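Local coordinates for protein forkhead-associated 1 (Saccharomyces cerevisiae, PDB 6C4U) that binds a phosphothreonine peptide of the human transcription factor c-Myc, as an engineered form of a yeast forkhead-associated domain, at residues F6-T11 against W38-N43; F20-S25 against D121-S126; F61-G66 against D100-R105; G69-N74 against I117-K122. All blocks are in the same frame, centred on the assembly; numbering follows the deposited sequence.

Interaction 1: residues F6-T11 against W38-N43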
loop_
_atom_site.group_PDB
_atom_site.type_symbol
_atom_site.label_atom_id
_atom_site.label_comp_id
_atom_site.label_asym_id
_atom_site.label_seq_id
_atom_site.Cartn_x
_atom_site.Cartn_y
_atom_site.Cartn_z
ATOM N N PHE F 6 -4.849 3.951 -8.426
ATOM C CA PHE F 6 -5.205 4.468 -7.109
ATOM C C PHE F 6 -4.225 5.548 -6.682
ATOM O O PHE F 6 -3.166 5.734 -7.287
ATOM C CB PHE F 6 -5.268 3.352 -6.050
ATOM C CG PHE F 6 -3.917 2.801 -5.641
ATOM C CD1 PHE F 6 -3.227 1.910 -6.460
ATOM C CD2 PHE F 6 -3.349 3.144 -4.428
ATOM C CE1 PHE F 6 -1.975 1.421 -6.088
ATOM C CE2 PHE F 6 -2.104 2.649 -4.060
ATOM C CZ PHE F 6 -1.417 1.809 -4.885
ATOM N N ARG F 7 -4.603 6.240 -5.613
ATOM C CA ARG F 7 -3.882 7.398 -5.124
ATOM C C ARG F 7 -3.775 7.304 -3.608
ATOM O O ARG F 7 -4.703 6.856 -2.935
ATOM C CB ARG F 7 -4.641 8.636 -5.548
ATOM C CG ARG F 7 -4.206 9.923 -4.881
ATOM C CD ARG F 7 -5.028 11.106 -5.435
ATOM N NE ARG F 7 -4.624 11.499 -6.783
ATOM C CZ ARG F 7 -5.457 11.794 -7.805
ATOM N NH1 ARG F 7 -6.769 11.660 -7.687
ATOM N NH2 ARG F 7 -4.941 12.140 -8.968
ATOM N N VAL F 8 -2.644 7.763 -3.089
ATOM C CA VAL F 8 -2.310 7.604 -1.675
ATOM C C VAL F 8 -2.015 8.950 -1.068
ATOM O O VAL F 8 -1.118 9.665 -1.493
ATOM C CB VAL F 8 -1.079 6.689 -1.482
ATOM C CG1 VAL F 8 -0.630 6.641 -0.063
ATOM C CG2 VAL F 8 -1.398 5.289 -1.937
ATOM N N ILE F 9 -2.796 9.282 -0.050
ATOM C CA ILE F 9 -2.798 10.597 0.576
ATOM C C ILE F 9 -2.426 10.447 2.021
ATOM O O ILE F 9 -2.990 9.617 2.743
ATOM C CB ILE F 9 -4.256 11.130 0.487
ATOM C CG1 ILE F 9 -4.728 11.093 -0.957
ATOM C CG2 ILE F 9 -4.374 12.513 1.008
ATOM C CD1 ILE F 9 -6.196 11.316 -1.081
ATOM N N SER F 10 -1.535 11.331 2.525
ATOM C CA SER F 10 -1.130 11.352 3.918
ATOM C C SER F 10 -2.030 12.309 4.700
ATOM O O SER F 10 -2.263 13.421 4.230
ATOM C CB SER F 10 0.283 11.829 4.004
ATOM O OG SER F 10 0.846 11.761 5.307
ATOM N N THR F 11 -2.490 11.870 5.861
ATOM C CA THR F 11 -3.403 12.613 6.694
ATOM C C THR F 11 -2.683 13.741 7.426
ATOM O O THR F 11 -3.097 14.899 7.337
ATOM C CB THR F 11 -4.048 11.665 7.754
ATOM O OG1 THR F 11 -3.024 11.127 8.633
ATOM C CG2 THR F 11 -4.853 10.543 7.030
ATOM N N TRP F 38 3.001 -2.927 -5.779
ATOM C CA TRP F 38 3.678 -1.750 -5.264
ATOM C C TRP F 38 4.078 -2.021 -3.835
ATOM O O TRP F 38 3.296 -2.581 -3.079
ATOM C CB TRP F 38 2.734 -0.566 -5.293
ATOM C CG TRP F 38 2.315 -0.177 -6.659
ATOM C CD1 TRP F 38 2.996 0.624 -7.538
ATOM C CD2 TRP F 38 1.120 -0.574 -7.317
ATOM N NE1 TRP F 38 2.281 0.772 -8.675
ATOM C CE2 TRP F 38 1.133 0.029 -8.583
ATOM C CE3 TRP F 38 0.069 -1.412 -6.987
ATOM C CZ2 TRP F 38 0.091 -0.132 -9.500
ATOM C CZ3 TRP F 38 -0.967 -1.582 -7.916
ATOM C CH2 TRP F 38 -0.941 -0.925 -9.161
ATOM N N THR F 39 5.288 -1.615 -3.459
ATOM C CA THR F 39 5.767 -1.809 -2.094
ATOM C C THR F 39 5.966 -0.484 -1.384
ATOM O O THR F 39 6.325 0.513 -1.992
ATOM C CB THR F 39 7.100 -2.569 -2.050
ATOM O OG1 THR F 39 8.103 -1.814 -2.743
ATOM C CG2 THR F 39 6.964 -3.917 -2.710
ATOM N N PHE F 40 5.767 -0.527 -0.076
ATOM C CA PHE F 40 5.759 0.621 0.792
ATOM C C PHE F 40 6.738 0.283 1.905
ATOM O O PHE F 40 6.589 -0.753 2.551
ATOM C CB PHE F 40 4.346 0.801 1.373
ATOM C CG PHE F 40 3.334 1.266 0.379
ATOM C CD1 PHE F 40 2.834 0.403 -0.582
ATOM C CD2 PHE F 40 2.843 2.571 0.423
ATOM C CE1 PHE F 40 1.924 0.840 -1.521
ATOM C CE2 PHE F 40 1.920 3.000 -0.516
ATOM C CZ PHE F 40 1.468 2.135 -1.483
ATOM N N GLY F 41 7.730 1.131 2.141
ATOM C CA GLY F 41 8.661 0.863 3.236
ATOM C C GLY F 41 9.708 1.918 3.523
ATOM O O GLY F 41 9.778 2.954 2.844
ATOM N N ARG F 42 10.513 1.638 4.548
ATOM C CA ARG F 42 11.616 2.512 4.943
ATOM C C ARG F 42 12.703 2.604 3.865
ATOM O O ARG F 42 13.375 3.627 3.740
ATOM C CB ARG F 42 12.212 2.044 6.284
ATOM C CG ARG F 42 13.562 2.655 6.638
ATOM C CD ARG F 42 13.866 2.581 8.120
ATOM N NE ARG F 42 13.690 1.241 8.688
ATOM C CZ ARG F 42 14.600 0.267 8.674
ATOM N NH1 ARG F 42 15.799 0.429 8.104
ATOM N NH2 ARG F 42 14.303 -0.909 9.233
ATOM N N ASN F 43 12.879 1.526 3.102
ATOM C CA ASN F 43 13.905 1.468 2.079
ATOM C C ASN F 43 13.394 2.280 0.898
ATOM O O ASN F 43 12.345 1.945 0.336
ATOM C CB ASN F 43 14.153 0.012 1.663
ATOM C CG ASN F 43 15.295 -0.144 0.658
ATOM O OD1 ASN F 43 15.528 0.700 -0.206
ATOM N ND2 ASN F 43 16.021 -1.238 0.788
#
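Phe6 and Trp38 form a T-shaped aromatic pair across the interior of the β-sandwich. The edge of the phenylalanine is turned to the face of the indole six-membered ring, with the centroids 5.1 Å apart and the planes at 77°. Phe6 CE1 makes the approach and lies 3.6 Å from Trp38 CE3, displaced from the ring centre toward the rim. The chi1 of Phe6, 72°, sets CG between the backbone N and the carbonyl carbon; although CB leaves the strand to one side, the end of the ring comes nearer to the opposite sheet.

The other contacts are looser. Phe40 presents its edge to the strand of residues 6-10, with CZ at 4.4 Å from Phe6 CE2 and CE2 at 4.3 Å from Val8 CG2. Phe20 stacks on Phe6 and meets the Trp38 ring, while Phe61 stacks on Phe40, extending the aromatic cluster through both sheets.

The two strands run nearly parallel, at 9°, but their axes stay 12.1 Å apart, and no hydrogen bond joins the segments. Cohesion therefore rests on burial of apolar surface, dispersion and the weak electrostatics of a ring edge over a π face, all four touching residues being buried.

Interaction 2: residues F20-S25 against D121-S126; sequences FSADIS and DKFKQS
Ile24 and Phe123 make the main apolar contact between the start of helix 24-29 and the C-terminal helix 121-125. The CG1 of Ile24 lies 3.5 Å from Phe123 CE1, meeting the ring obliquely, the two side chains running alongside in opposite senses. Phe123 holds CG anti to its backbone N (chi1 179°), which carries the ring off the helix toward residues 22-24. Ala22 adds a looser apolar touch, its CB 4.4 Å from Phe123 CZ, and Ser126 CB packs 3.9 Å from Ile24 CD1.

A polar atom also borders this packing. The carbonyl O of Ala22 sits at the ring edge, 3.6 Å from Phe123 CE1. No hydrogen bond crosses between the segments.

Next to Ile24 a capping bond closes the start of helix 24-29: Ser25 N donates to Asp23 OD1 over 3.3 Å, at a bent N-H...O angle of 138°, reaching the oxygen from above the carboxylate plane.

Val5 of strand 4-10 touches both Ala22 and Phe123, joining the contact to the sheet. The contact links the N-capped start of helix 24-29, and the residues leading into it, to the C-terminal helix at one end of the FHA β-sandwich.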
loop_
_atom_site.group_PDB
_atom_site.type_symbol
_atom_site.label_atom_id
_atom_site.label_comp_id
_atom_site.label_asym_id
_atom_site.label_seq_id
_atom_site.Cartn_x
_atom_site.Cartn_y
_atom_site.Cartn_z
ATOM N N PHE F 20 -0.477 6.186 -8.444
ATOM C CA PHE F 20 0.086 4.907 -8.881
ATOM C C PHE F 20 -0.697 4.418 -10.090
ATOM O O PHE F 20 -1.918 4.168 -9.999
ATOM C CB PHE F 20 -0.026 3.902 -7.762
ATOM C CG PHE F 20 0.891 4.180 -6.617
ATOM C CD1 PHE F 20 2.273 4.108 -6.784
ATOM C CD2 PHE F 20 0.395 4.518 -5.376
ATOM C CE1 PHE F 20 3.129 4.363 -5.745
ATOM C CE2 PHE F 20 1.252 4.794 -4.342
ATOM C CZ PHE F 20 2.609 4.713 -4.509
ATOM N N SER F 21 -0.008 4.302 -11.223
ATOM C CA SER F 21 -0.666 3.977 -12.505
ATOM C C SER F 21 -0.171 2.652 -13.042
ATOM O O SER F 21 0.815 2.070 -12.539
ATOM C CB SER F 21 -0.393 5.078 -13.526
ATOM O OG SER F 21 0.979 5.354 -13.560
ATOM N N ALA F 22 -0.851 2.188 -14.085
ATOM C CA ALA F 22 -0.471 0.966 -14.785
ATOM C C ALA F 22 -1.002 0.986 -16.213
ATOM O O ALA F 22 -2.146 1.401 -16.464
ATOM C CB ALA F 22 -0.991 -0.233 -14.026
ATOM N N ASP F 23 -0.162 0.520 -17.134
ATOM C CA ASP F 23 -0.510 0.404 -18.552
ATOM C C ASP F 23 -1.543 -0.716 -18.706
ATOM O O ASP F 23 -1.274 -1.843 -18.324
ATOM C CB ASP F 23 0.775 0.081 -19.339
ATOM C CG ASP F 23 0.591 0.106 -20.859
ATOM O OD1 ASP F 23 -0.536 0.319 -21.363
ATOM O OD2 ASP F 23 1.605 -0.088 -21.557
ATOM N N ILE F 24 -2.716 -0.412 -19.262
ATOM C CA ILE F 24 -3.768 -1.432 -19.404
ATOM C C ILE F 24 -3.422 -2.523 -20.445
ATOM O O ILE F 24 -3.831 -3.684 -20.291
ATOM C CB ILE F 24 -5.148 -0.799 -19.662
ATOM C CG1 ILE F 24 -5.534 0.092 -18.472
ATOM C CG2 ILE F 24 -6.212 -1.868 -19.844
ATOM C CD1 ILE F 24 -6.776 0.931 -18.699
ATOM N N SER F 25 -2.660 -2.170 -21.480
ATOM C CA SER F 25 -2.121 -3.171 -22.405
ATOM C C SER F 25 -1.325 -4.211 -21.627
ATOM O O SER F 25 -1.718 -5.376 -21.559
ATOM C CB SER F 25 -1.218 -2.535 -23.472
ATOM O OG SER F 25 -1.961 -1.753 -24.379
ATOM N N ASP F 121 -12.096 4.539 -9.845
ATOM C CA ASP F 121 -13.086 3.668 -10.476
ATOM C C ASP F 121 -13.012 3.629 -11.997
ATOM O O ASP F 121 -13.361 2.625 -12.585
ATOM C CB ASP F 121 -14.497 4.049 -10.038
ATOM C CG ASP F 121 -14.908 3.324 -8.779
ATOM O OD1 ASP F 121 -15.178 2.097 -8.862
ATOM O OD2 ASP F 121 -14.957 3.979 -7.722
ATOM N N LYS F 122 -12.555 4.705 -12.621
ATOM C CA LYS F 122 -12.486 4.794 -14.090
ATOM C C LYS F 122 -11.511 3.767 -14.664
ATOM O O LYS F 122 -11.707 3.287 -15.781
ATOM C CB LYS F 122 -12.128 6.216 -14.577
ATOM C CG LYS F 122 -13.123 7.286 -14.133
ATOM C CD LYS F 122 -12.522 8.601 -13.622
ATOM C CE LYS F 122 -13.595 9.432 -12.903
ATOM N NZ LYS F 122 -13.171 10.136 -11.639
ATOM N N PHE F 123 -10.485 3.423 -13.898
ATOM C CA PHE F 123 -9.531 2.382 -14.301
ATOM C C PHE F 123 -10.141 0.982 -14.259
ATOM O O PHE F 123 -9.951 0.196 -15.188
ATOM C CB PHE F 123 -8.308 2.411 -13.398
ATOM C CG PHE F 123 -7.289 1.369 -13.727
ATOM C CD1 PHE F 123 -6.324 1.620 -14.682
ATOM C CD2 PHE F 123 -7.278 0.157 -13.064
ATOM C CE1 PHE F 123 -5.354 0.677 -14.987
ATOM C CE2 PHE F 123 -6.329 -0.809 -13.363
ATOM C CZ PHE F 123 -5.367 -0.550 -14.332
ATOM N N LYS F 124 -10.819 0.667 -13.167
ATOM C CA LYS F 124 -11.504 -0.613 -13.008
ATOM C C LYS F 124 -12.474 -0.835 -14.163
ATOM O O LYS F 124 -12.421 -1.853 -14.846
ATOM C CB LYS F 124 -12.252 -0.674 -11.657
ATOM C CG LYS F 124 -12.956 -1.982 -11.394
ATOM C CD LYS F 124 -13.203 -2.262 -9.909
ATOM C CE LYS F 124 -13.703 -3.688 -9.749
ATOM N NZ LYS F 124 -14.513 -3.856 -8.488
ATOM N N GLN F 125 -13.339 0.146 -14.386
ATOM C CA GLN F 125 -14.344 0.071 -15.460
ATOM C C GLN F 125 -13.679 0.024 -16.827
ATOM O O GLN F 125 -14.180 -0.661 -17.713
ATOM C CB GLN F 125 -15.379 1.208 -15.346
ATOM C CG GLN F 125 -16.326 1.076 -14.136
ATOM C CD GLN F 125 -16.879 2.403 -13.620
ATOM O OE1 GLN F 125 -17.395 3.227 -14.379
ATOM N NE2 GLN F 125 -16.791 2.600 -12.316
ATOM N N SER F 126 -12.552 0.699 -16.990
ATOM C CA SER F 126 -11.724 0.559 -18.210
ATOM C C SER F 126 -11.237 -0.932 -18.545
ATOM O O SER F 126 -10.050 -1.350 -18.647
ATOM C CB SER F 126 -10.584 1.587 -18.206
ATOM O OG SER F 126 -9.715 1.336 -19.299
#

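Interaction 3: residues F61-G66 against D100-R105; sequences FQILLG and DEITVR
Phe61 opens the segment by laying one ring face against Ile102 in the other sheet. The CG2 methyl of Ile102 stands 4.0 Å from the centroid of the Phe61 ring and 22° off its normal, a CH-π contact displaced toward the rim; its closest ring atom is Phe61 CZ, at 3.7 Å. On the isoleucine, CG2 is anti to the backbone N, which directs this branch to the ring. The same phenylalanine reaches Val104 more loosely, with CE1 at 4.2 Å from Val104 CG1.

Two residues on, Ile63 faces the same interior. Its CD1 methyl lies 4.1 Å from Ile102 CD1, the two side chains crossing at a slant. On Ile102, CG2 meets Phe61 alone, while CD1 touches both Phe61 CE2 and Ile63 CD1, so that the residue bridges Phe61 and Ile63, two residues apart on strand 61-66. All four side chains are buried and the contact is wholly apolar.

The strands run antiparallel, at 164°, but belong to different sheets, with axes 10.8 Å apart. Strand 61-66 lies between strands 34-41 and 71-75, and from the latter Leu73 packs against Phe61 and Leu71 against Ile63. Strand 101-105 lies between strands 112-119 and 82-83, and Ile117 of the former lies against Ile102.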
loop_
_atom_site.group_PDB
_atom_site.type_symbol
_atom_site.label_atom_id
_atom_site.label_comp_id
_atom_site.label_asym_id
_atom_site.label_seq_id
_atom_site.Cartn_x
_atom_site.Cartn_y
_atom_site.Cartn_z
ATOM N N PHE F 61 4.767 -3.115 3.656
ATOM C CA PHE F 61 3.566 -3.747 3.093
ATOM C C PHE F 61 3.549 -3.568 1.590
ATOM O O PHE F 61 4.296 -2.753 1.058
ATOM C CB PHE F 61 2.267 -3.241 3.770
ATOM C CG PHE F 61 1.975 -1.774 3.558
ATOM C CD1 PHE F 61 2.474 -0.820 4.450
ATOM C CD2 PHE F 61 1.184 -1.335 2.497
ATOM C CE1 PHE F 61 2.237 0.530 4.252
ATOM C CE2 PHE F 61 0.927 0.020 2.311
ATOM C CZ PHE F 61 1.451 0.941 3.182
ATOM N N GLN F 62 2.730 -4.371 0.919
ATOM C CA GLN F 62 2.576 -4.278 -0.516
ATOM C C GLN F 62 1.118 -4.113 -0.826
ATOM O O GLN F 62 0.249 -4.552 -0.054
ATOM C CB GLN F 62 3.062 -5.560 -1.215
ATOM C CG GLN F 62 4.364 -6.134 -0.684
ATOM C CD GLN F 62 4.936 -7.220 -1.526
ATOM O OE1 GLN F 62 5.837 -6.969 -2.304
ATOM N NE2 GLN F 62 4.479 -8.442 -1.303
ATOM N N ILE F 63 0.849 -3.491 -1.966
ATOM C CA ILE F 63 -0.492 -3.410 -2.507
ATOM C C ILE F 63 -0.445 -4.130 -3.835
ATOM O O ILE F 63 0.450 -3.900 -4.638
ATOM C CB ILE F 63 -0.972 -1.946 -2.622
ATOM C CG1 ILE F 63 -1.158 -1.383 -1.208
ATOM C CG2 ILE F 63 -2.268 -1.856 -3.420
ATOM C CD1 ILE F 63 -1.532 0.070 -1.134
ATOM N N LEU F 64 -1.392 -5.028 -4.041
ATOM C CA LEU F 64 -1.407 -5.876 -5.220
ATOM C C LEU F 64 -2.607 -5.538 -6.075
ATOM O O LEU F 64 -3.718 -5.431 -5.565
ATOM C CB LEU F 64 -1.504 -7.336 -4.808
ATOM C CG LEU F 64 -0.269 -8.030 -4.281
ATOM C CD1 LEU F 64 0.405 -7.334 -3.116
ATOM C CD2 LEU F 64 -0.697 -9.457 -3.943
ATOM N N LEU F 65 -2.384 -5.414 -7.372
ATOM C CA LEU F 65 -3.481 -5.266 -8.319
ATOM C C LEU F 65 -3.918 -6.646 -8.783
ATOM O O LEU F 65 -3.175 -7.323 -9.462
ATOM C CB LEU F 65 -3.072 -4.407 -9.520
ATOM C CG LEU F 65 -4.128 -4.229 -10.614
ATOM C CD1 LEU F 65 -5.458 -3.719 -10.103
ATOM C CD2 LEU F 65 -3.644 -3.238 -11.653
ATOM N N GLY F 66 -5.125 -7.045 -8.403
ATOM C CA GLY F 66 -5.746 -8.307 -8.814
ATOM C C GLY F 66 -6.237 -8.326 -10.252
ATOM O O GLY F 66 -6.292 -7.296 -10.919
ATOM N N ASP F 100 -10.051 3.495 2.292
ATOM C CA ASP F 100 -9.479 2.759 3.435
ATOM C C ASP F 100 -8.264 3.471 3.991
ATOM O O ASP F 100 -7.583 4.194 3.268
ATOM C CB ASP F 100 -9.088 1.326 3.035
ATOM C CG ASP F 100 -10.268 0.361 3.042
ATOM O OD1 ASP F 100 -11.410 0.792 3.305
ATOM O OD2 ASP F 100 -10.046 -0.830 2.771
ATOM N N GLU F 101 -8.010 3.270 5.282
ATOM C CA GLU F 101 -6.907 3.941 5.967
ATOM C C GLU F 101 -5.869 2.929 6.457
ATOM O O GLU F 101 -6.117 2.143 7.383
ATOM C CB GLU F 101 -7.442 4.777 7.137
ATOM C CG GLU F 101 -6.428 5.690 7.811
ATOM C CD GLU F 101 -7.025 6.467 9.004
ATOM O OE1 GLU F 101 -8.115 6.106 9.547
ATOM O OE2 GLU F 101 -6.449 7.478 9.427
ATOM N N ILE F 102 -4.695 2.983 5.847
ATOM C CA ILE F 102 -3.563 2.123 6.192
ATOM C C ILE F 102 -2.683 2.872 7.181
ATOM O O ILE F 102 -2.302 4.007 6.930
ATOM C CB ILE F 102 -2.776 1.735 4.915
ATOM C CG1 ILE F 102 -3.717 1.019 3.928
ATOM C CG2 ILE F 102 -1.653 0.776 5.232
ATOM C CD1 ILE F 102 -3.095 0.641 2.608
ATOM N N THR F 103 -2.354 2.229 8.296
ATOM C CA THR F 103 -1.666 2.888 9.419
ATOM C C THR F 103 -0.498 2.047 9.889
ATOM O O THR F 103 -0.640 0.836 10.008
ATOM C CB THR F 103 -2.617 3.056 10.631
ATOM O OG1 THR F 103 -3.986 2.769 10.256
ATOM C CG2 THR F 103 -2.512 4.429 11.180
ATOM N N VAL F 104 0.640 2.679 10.170
ATOM C CA VAL F 104 1.819 1.962 10.698
ATOM C C VAL F 104 2.349 2.707 11.918
ATOM O O VAL F 104 2.113 3.882 12.072
ATOM C CB VAL F 104 2.930 1.797 9.631
ATOM C CG1 VAL F 104 2.383 1.078 8.415
ATOM C CG2 VAL F 104 3.529 3.130 9.213
ATOM N N ARG F 105 3.089 2.040 12.779
ATOM C CA ARG F 105 3.637 2.702 13.981
ATOM C C ARG F 105 5.027 3.257 13.714
ATOM O O ARG F 105 5.799 2.683 12.912
ATOM C CB ARG F 105 3.703 1.724 15.119
ATOM C CG ARG F 105 2.332 1.236 15.575
ATOM C CD ARG F 105 2.309 -0.233 16.004
ATOM N NE ARG F 105 3.116 -0.492 17.198
ATOM C CZ ARG F 105 3.674 -1.652 17.536
ATOM N NH1 ARG F 105 3.506 -2.748 16.785
ATOM N NH2 ARG F 105 4.418 -1.726 18.636
#

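Interaction 4: residues G69-N74 against I117-K122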
loop_
_atom_site.group_PDB
_atom_site.type_symbol
_atom_site.label_atom_id
_atom_site.label_comp_id
_atom_site.label_asym_id
_atom_site.label_seq_id
_atom_site.Cartn_x
_atom_site.Cartn_y
_atom_site.Cartn_z
ATOM N N GLY F 69 -9.359 -6.226 -11.064
ATOM C CA GLY F 69 -9.193 -4.770 -10.992
ATOM C C GLY F 69 -9.171 -4.227 -9.559
ATOM O O GLY F 69 -9.054 -3.023 -9.373
ATOM N N ASN F 70 -9.265 -5.097 -8.547
ATOM C CA ASN F 70 -9.265 -4.687 -7.135
ATOM C C ASN F 70 -7.879 -4.779 -6.531
ATOM O O ASN F 70 -6.964 -5.368 -7.079
ATOM C CB ASN F 70 -10.209 -5.565 -6.301
ATOM C CG ASN F 70 -11.672 -5.343 -6.630
ATOM O OD1 ASN F 70 -12.072 -4.296 -7.145
ATOM N ND2 ASN F 70 -12.481 -6.335 -6.298
ATOM N N LEU F 71 -7.737 -4.170 -5.361
ATOM C CA LEU F 71 -6.458 -4.011 -4.701
ATOM C C LEU F 71 -6.443 -4.841 -3.433
ATOM O O LEU F 71 -7.446 -4.953 -2.747
ATOM C CB LEU F 71 -6.213 -2.551 -4.389
ATOM C CG LEU F 71 -6.242 -1.603 -5.589
ATOM C CD1 LEU F 71 -6.172 -0.155 -5.187
ATOM C CD2 LEU F 71 -5.157 -1.979 -6.600
ATOM N N LEU F 72 -5.288 -5.395 -3.114
ATOM C CA LEU F 72 -5.094 -6.205 -1.928
ATOM C C LEU F 72 -3.915 -5.688 -1.132
ATOM O O LEU F 72 -2.935 -5.230 -1.716
ATOM C CB LEU F 72 -4.827 -7.646 -2.331
ATOM C CG LEU F 72 -5.982 -8.343 -3.025
ATOM C CD1 LEU F 72 -5.432 -9.574 -3.726
ATOM C CD2 LEU F 72 -7.065 -8.764 -2.045
ATOM N N LEU F 73 -4.006 -5.822 0.187
ATOM C CA LEU F 73 -2.965 -5.369 1.101
ATOM C C LEU F 73 -2.251 -6.560 1.778
ATOM O O LEU F 73 -2.892 -7.360 2.475
ATOM C CB LEU F 73 -3.589 -4.434 2.141
ATOM C CG LEU F 73 -2.728 -4.099 3.369
ATOM C CD1 LEU F 73 -1.537 -3.253 2.989
ATOM C CD2 LEU F 73 -3.524 -3.384 4.419
ATOM N N ASN F 74 -0.927 -6.642 1.590
ATOM C CA ASN F 74 -0.090 -7.720 2.138
ATOM C C ASN F 74 0.801 -7.112 3.227
ATOM O O ASN F 74 1.747 -6.389 2.901
ATOM C CB ASN F 74 0.746 -8.370 0.975
ATOM C CG ASN F 74 1.453 -9.688 1.356
ATOM O OD1 ASN F 74 2.494 -10.062 0.765
ATOM N ND2 ASN F 74 0.876 -10.422 2.306
ATOM N N ILE F 117 -6.310 5.422 0.916
ATOM C CA ILE F 117 -6.349 4.938 -0.459
ATOM C C ILE F 117 -7.572 5.506 -1.118
ATOM O O ILE F 117 -8.684 5.421 -0.547
ATOM C CB ILE F 117 -6.433 3.385 -0.532
ATOM C CG1 ILE F 117 -5.359 2.731 0.342
ATOM C CG2 ILE F 117 -6.298 2.888 -1.964
ATOM C CD1 ILE F 117 -3.959 3.211 0.060
ATOM N N PHE F 118 -7.357 6.088 -2.300
ATOM C CA PHE F 118 -8.448 6.608 -3.098
ATOM C C PHE F 118 -8.329 5.861 -4.413
ATOM O O PHE F 118 -7.313 5.951 -5.108
ATOM C CB PHE F 118 -8.396 8.116 -3.220
ATOM C CG PHE F 118 -9.365 8.684 -4.201
ATOM C CD1 PHE F 118 -10.761 8.495 -4.110
ATOM C CD2 PHE F 118 -8.895 9.460 -5.199
ATOM C CE1 PHE F 118 -11.607 9.061 -5.014
ATOM C CE2 PHE F 118 -9.768 10.073 -6.138
ATOM C CZ PHE F 118 -11.120 9.849 -6.034
ATOM N N ILE F 119 -9.336 5.050 -4.719
ATOM C CA ILE F 119 -9.295 4.087 -5.773
ATOM C C ILE F 119 -10.020 4.694 -6.972
ATOM O O ILE F 119 -11.187 5.050 -6.888
ATOM C CB ILE F 119 -9.922 2.751 -5.398
ATOM C CG1 ILE F 119 -9.229 2.210 -4.128
ATOM C CG2 ILE F 119 -9.824 1.754 -6.551
ATOM C CD1 ILE F 119 -9.807 0.898 -3.464
ATOM N N ASN F 120 -9.305 4.813 -8.093
ATOM C CA ASN F 120 -9.862 5.348 -9.320
ATOM C C ASN F 120 -10.785 4.302 -9.959
ATOM O O ASN F 120 -10.309 3.317 -10.550
ATOM C CB ASN F 120 -8.750 5.745 -10.289
ATOM C CG ASN F 120 -9.277 6.172 -11.660
ATOM O OD1 ASN F 120 -10.482 6.335 -11.854
ATOM N ND2 ASN F 120 -8.382 6.343 -12.621
ATOM N N ASP F 121 -12.096 4.539 -9.845
ATOM C CA ASP F 121 -13.086 3.668 -10.476
ATOM C C ASP F 121 -13.012 3.629 -11.997
ATOM O O ASP F 121 -13.361 2.625 -12.585
ATOM C CB ASP F 121 -14.497 4.049 -10.038
ATOM C CG ASP F 121 -14.908 3.324 -8.779
ATOM O OD1 ASP F 121 -15.178 2.097 -8.862
ATOM O OD2 ASP F 121 -14.957 3.979 -7.722
ATOM N N LYS F 122 -12.555 4.705 -12.621
ATOM C CA LYS F 122 -12.486 4.794 -14.090
ATOM C C LYS F 122 -11.511 3.767 -14.664
ATOM O O LYS F 122 -11.707 3.287 -15.781
ATOM C CB LYS F 122 -12.128 6.216 -14.577
ATOM C CG LYS F 122 -13.123 7.286 -14.133
ATOM C CD LYS F 122 -12.522 8.601 -13.622
ATOM C CE LYS F 122 -13.595 9.432 -12.903
ATOM N NZ LYS F 122 -13.171 10.136 -11.639
#
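This is a small apolar contact between the two sheets of the sandwich, where Leu71, at the start of strand 71-75, meets Ile119, at the end of strand 112-119. The two side chains meet end on, with Leu71 CD1 at 4.0 Å from Ile119 CG1 and 4.2 Å from Ile119 CD1. The same leucine methyl makes a longer contact with Ile117, two residues earlier, where its distance to Ile117 CG2 is 4.4 Å. One methyl therefore serves both isoleucines. Leu71 CG stands anti to the carbonyl carbon (chi1 -58°), and chi2 of 172° extends CD1 toward the opposite sheet.

No hydrogen bond joins the two segments. Just past the apolar patch, however, the chain turns from strand into helix at Asn120, the N-cap of helix 121-125. Lys122 N donates to Asn120 OD1 over 2.7 Å; the bond is bent to 132° at the hydrogen, and the donor lies above the carbonyl plane. Asn120 ND2 bonds to the backbone O of Ile4, so the amide of the cap residue is held by a second bond.

Ile63 and Leu65 of strand 61-66 and Leu96 of strand 94-96 pack against Leu71 from within its own sheet, while Val5 and Phe6 of strand 4-10 reach it from the facing sheet. Phe6 also touches Ile117 on strand 112-119, which pairs with strand 4-10 in the antiparallel sheet.

Interactions 1, 3 and 4 join the two sheets of the sandwich through one continuous interior. Interactions 1 and 3, with centres about 8 Å apart, share the pairing of strands 34-41 and 61-66, including a probable hydrogen bond from Ile63 N to Trp38 O (2.8 Å). Interaction 4, with its centre about 10 Å from that of interaction 3, meets interaction 1 where Leu71 CD1 lies 3.7 Å from Phe6 CB. Interaction 2 lies toward the periphery, its centre about 10 Å from that of interaction 4, with which it shares Asp121 and Lys122; Lys124 NZ also bonds to Asn70 OD1. The bound peptide lies beside interactions 1 and 3: Arg42 packs on its backbone and Arg105 on an apolar side chain.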